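Local coordinates for lamina-associated polypeptide 2 isoforms alpha/zeta (Mus musculus, PDB 2V0X), which is a nuclear lamina-associated, chromosomal protein that probably binds A-type lamins and DNA, and whose C-terminal domain crystallised here forms a dimer, at residues R70-P75 / A120-A125. The protein carries 2 engineered substitutions. Sequence-based numbering, arbitrary orientation.
Sequences RILSVP and ALQIAA
Leu72, the last helical residue of helix 66-72, reaches across to Leu121 and Gln122 on the long helix 100-146. The tight part is small. Leu72 CD1 lies 3.8 Å from Gln122 CG, and Leu72 CD2 is 4.2 Å from the same carbon. Both methyls thus rest against one side of Gln122 CG, and the side chains meet at a slant. The Gln122 stem is extended beyond CG (chi2 179°), which takes Gln122 CD past Leu72 CD1, 4.0 Å away. Deeper in, Leu72 CD2 faces Leu121 CG at 4.4 Å. Leu121 is buried and also packs on Val177 of the second subunit. With an alanine at Gln122, CG and CD would be gone, and Leu72 CD1 would probably lose its close carbon neighbour, leaving Leu121 and Ala118 to hold the methyls. The looser part lies at Leu72 and Gln122, both partly exposed. No hydrogen bond joins the two segments. The short helix is held to helix 100-146 nearby through Ile71 O and Tyr114 OH, and by Leu72 on Ala118. Helix 66-72 thus packs by its end on helix 100-146, which pairs with helix 152-196 in the coiled coil of the dimer.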
ATOM      1  N   ARG B  70       4.370   9.039  14.902  1.00 38.70           N
ATOM      2  CA  ARG B  70       4.760  10.160  14.051  1.00 40.67           C
ATOM      3  C   ARG B  70       4.640   9.762  12.571  1.00 41.58           C
ATOM      4  O   ARG B  70       4.068  10.480  11.762  1.00 42.70           O
ATOM      5  CB  ARG B  70       6.204  10.559  14.343  1.00 41.24           C
ATOM      6  CG  ARG B  70       6.719  11.709  13.498  1.00 53.26           C
ATOM      7  CD  ARG B  70       8.240  11.730  13.440  1.00 66.85           C
ATOM      8  NE  ARG B  70       8.849  11.593  14.759  1.00 87.77           N
ATOM      9  CZ  ARG B  70       9.462  10.492  15.189  1.00105.79           C
ATOM     10  NH1 ARG B  70       9.555   9.424  14.403  1.00100.58           N
ATOM     11  NH2 ARG B  70       9.962  10.450  16.417  1.00111.66           N
ATOM     12  N   ILE B  71       5.165   8.587  12.252  1.00 40.65           N
ATOM     13  CA  ILE B  71       5.183   8.054  10.893  1.00 39.21           C
ATOM     14  C   ILE B  71       3.832   7.699  10.269  1.00 37.26           C
ATOM     15  O   ILE B  71       3.566   8.047   9.123  1.00 38.39           O
ATOM     16  CB  ILE B  71       6.146   6.841  10.845  1.00 38.76           C
ATOM     17  CG1 ILE B  71       7.573   7.343  10.675  1.00 41.55           C
ATOM     18  CG2 ILE B  71       5.741   5.799   9.785  1.00 36.98           C
ATOM     19  CD1 ILE B  71       8.618   6.276  10.952  1.00 50.24           C
ATOM     20  N   LEU B  72       2.972   7.056  11.048  1.00 32.32           N
ATOM     21  CA  LEU B  72       1.681   6.587  10.564  1.00 30.99           C
ATOM     22  C   LEU B  72       0.585   7.624  10.357  1.00 31.08           C
ATOM     23  O   LEU B  72      -0.348   7.401   9.584  1.00 33.67           O
ATOM     24  CB  LEU B  72       1.181   5.459  11.472  1.00 31.44           C
ATOM     25  CG  LEU B  72       2.176   4.292  11.492  1.00 31.47           C
ATOM     26  CD1 LEU B  72       1.797   3.304  12.561  1.00 33.78           C
ATOM     27  CD2 LEU B  72       2.207   3.620  10.129  1.00 31.86           C
ATOM     28  N   SER B  73       0.687   8.748  11.048  1.00 29.44           N
ATOM     29  CA  SER B  73      -0.317   9.785  10.899  1.00 28.72           C
ATOM     30  C   SER B  73      -0.023  10.731   9.726  1.00 28.31           C
ATOM     31  O   SER B  73       1.123  11.110   9.474  1.00 31.85           O
ATOM     32  CB  SER B  73      -0.479  10.556  12.212  1.00 31.61           C
ATOM     33  OG  SER B  73       0.781  10.990  12.710  1.00 42.76           O
ATOM     34  N   VAL B  74      -1.061  11.021   8.954  1.00 25.83           N
ATOM     35  CA  VAL B  74      -0.975  11.923   7.813  1.00 24.81           C
ATOM     36  C   VAL B  74      -0.266  13.202   8.308  1.00 28.14           C
ATOM     37  O   VAL B  74      -0.689  13.798   9.282  1.00 30.17           O
ATOM     38  CB  VAL B  74      -2.399  12.260   7.336  1.00 23.23           C
ATOM     39  CG1 VAL B  74      -2.368  13.325   6.265  1.00 24.71           C
ATOM     40  CG2 VAL B  74      -3.111  11.002   6.849  1.00 21.19           C
ATOM     41  N   PRO B  75       0.836  13.611   7.660  1.00 29.10           N
ATOM     42  CA  PRO B  75       1.493  14.816   8.156  1.00 30.76           C
ATOM     43  C   PRO B  75       0.613  16.058   8.061  1.00 34.99           C
ATOM     44  O   PRO B  75      -0.179  16.212   7.126  1.00 35.06           O
ATOM     45  CB  PRO B  75       2.755  14.901   7.308  1.00 29.55           C
ATOM     46  CG  PRO B  75       2.382  14.261   6.048  1.00 30.38           C
ATOM     47  CD  PRO B  75       1.509  13.092   6.462  1.00 30.14           C
ATOM     48  N   ALA B 120      -1.569  -0.161   5.284  1.00 22.52           N
ATOM     49  CA  ALA B 120      -0.936  -1.327   4.636  1.00 20.34           C
ATOM     50  C   ALA B 120       0.429  -1.582   5.296  1.00 22.23           C
ATOM     51  O   ALA B 120       0.861  -2.723   5.470  1.00 27.02           O
ATOM     52  CB  ALA B 120      -0.774  -1.055   3.149  1.00 19.42           C
ATOM     53  N   LEU B 121       1.075  -0.511   5.739  1.00 22.56           N
ATOM     54  CA  LEU B 121       2.363  -0.608   6.417  1.00 22.49           C
ATOM     55  C   LEU B 121       2.161  -1.302   7.773  1.00 21.05           C
ATOM     56  O   LEU B 121       2.955  -2.174   8.152  1.00 21.77           O
ATOM     57  CB  LEU B 121       2.939   0.799   6.605  1.00 25.02           C
ATOM     58  CG  LEU B 121       4.339   1.215   7.054  1.00 27.54           C
ATOM     59  CD1 LEU B 121       4.797   0.453   8.267  1.00 28.16           C
ATOM     60  CD2 LEU B 121       5.305   1.064   5.924  1.00 33.77           C
ATOM     61  N   GLN B 122       1.110  -0.924   8.510  1.00 20.85           N
ATOM     62  CA  GLN B 122       0.848  -1.563   9.808  1.00 22.23           C
ATOM     63  C   GLN B 122       0.604  -3.048   9.627  1.00 23.45           C
ATOM     64  O   GLN B 122       1.018  -3.852  10.442  1.00 27.37           O
ATOM     65  CB  GLN B 122      -0.384  -0.968  10.513  1.00 18.04           C
ATOM     66  CG  GLN B 122      -0.089   0.327  11.222  1.00 24.68           C
ATOM     67  CD  GLN B 122      -1.323   0.894  11.888  1.00 29.30           C
ATOM     68  OE1 GLN B 122      -1.933   0.256  12.755  1.00 36.27           O
ATOM     69  NE2 GLN B 122      -1.708   2.081  11.476  1.00 34.93           N
ATOM     70  N   ILE B 123      -0.157  -3.391   8.605  1.00 22.85           N
ATOM     71  CA  ILE B 123      -0.449  -4.782   8.313  1.00 22.77           C
ATOM     72  C   ILE B 123       0.869  -5.491   7.954  1.00 28.02           C
ATOM     73  O   ILE B 123       1.175  -6.550   8.497  1.00 33.99           O
ATOM     74  CB  ILE B 123      -1.439  -4.898   7.121  1.00 19.93           C
ATOM     75  CG1 ILE B 123      -2.783  -4.273   7.498  1.00 20.40           C
ATOM     76  CG2 ILE B 123      -1.646  -6.378   6.739  1.00 17.96           C
ATOM     77  CD1 ILE B 123      -3.774  -4.130   6.307  1.00 19.96           C
ATOM     78  N   ALA B 124       1.664  -4.886   7.070  1.00 28.70           N
ATOM     79  CA  ALA B 124       2.936  -5.499   6.656  1.00 28.01           C
ATOM     80  C   ALA B 124       3.842  -5.767   7.834  1.00 28.48           C
ATOM     81  O   ALA B 124       4.514  -6.807   7.876  1.00 29.16           O
ATOM     82  CB  ALA B 124       3.668  -4.644   5.611  1.00 27.31           C
ATOM     83  N   ALA B 125       3.893  -4.808   8.764  1.00 28.28           N
ATOM     84  CA  ALA B 125       4.704  -4.937   9.975  1.00 28.59           C
ATOM     85  C   ALA B 125       4.292  -6.193  10.739  1.00 31.29           C
ATOM     86  O   ALA B 125       5.137  -6.945  11.223  1.00 35.81           O
ATOM     87  CB  ALA B 125       4.537  -3.691  10.878  1.00 27.70           C
TER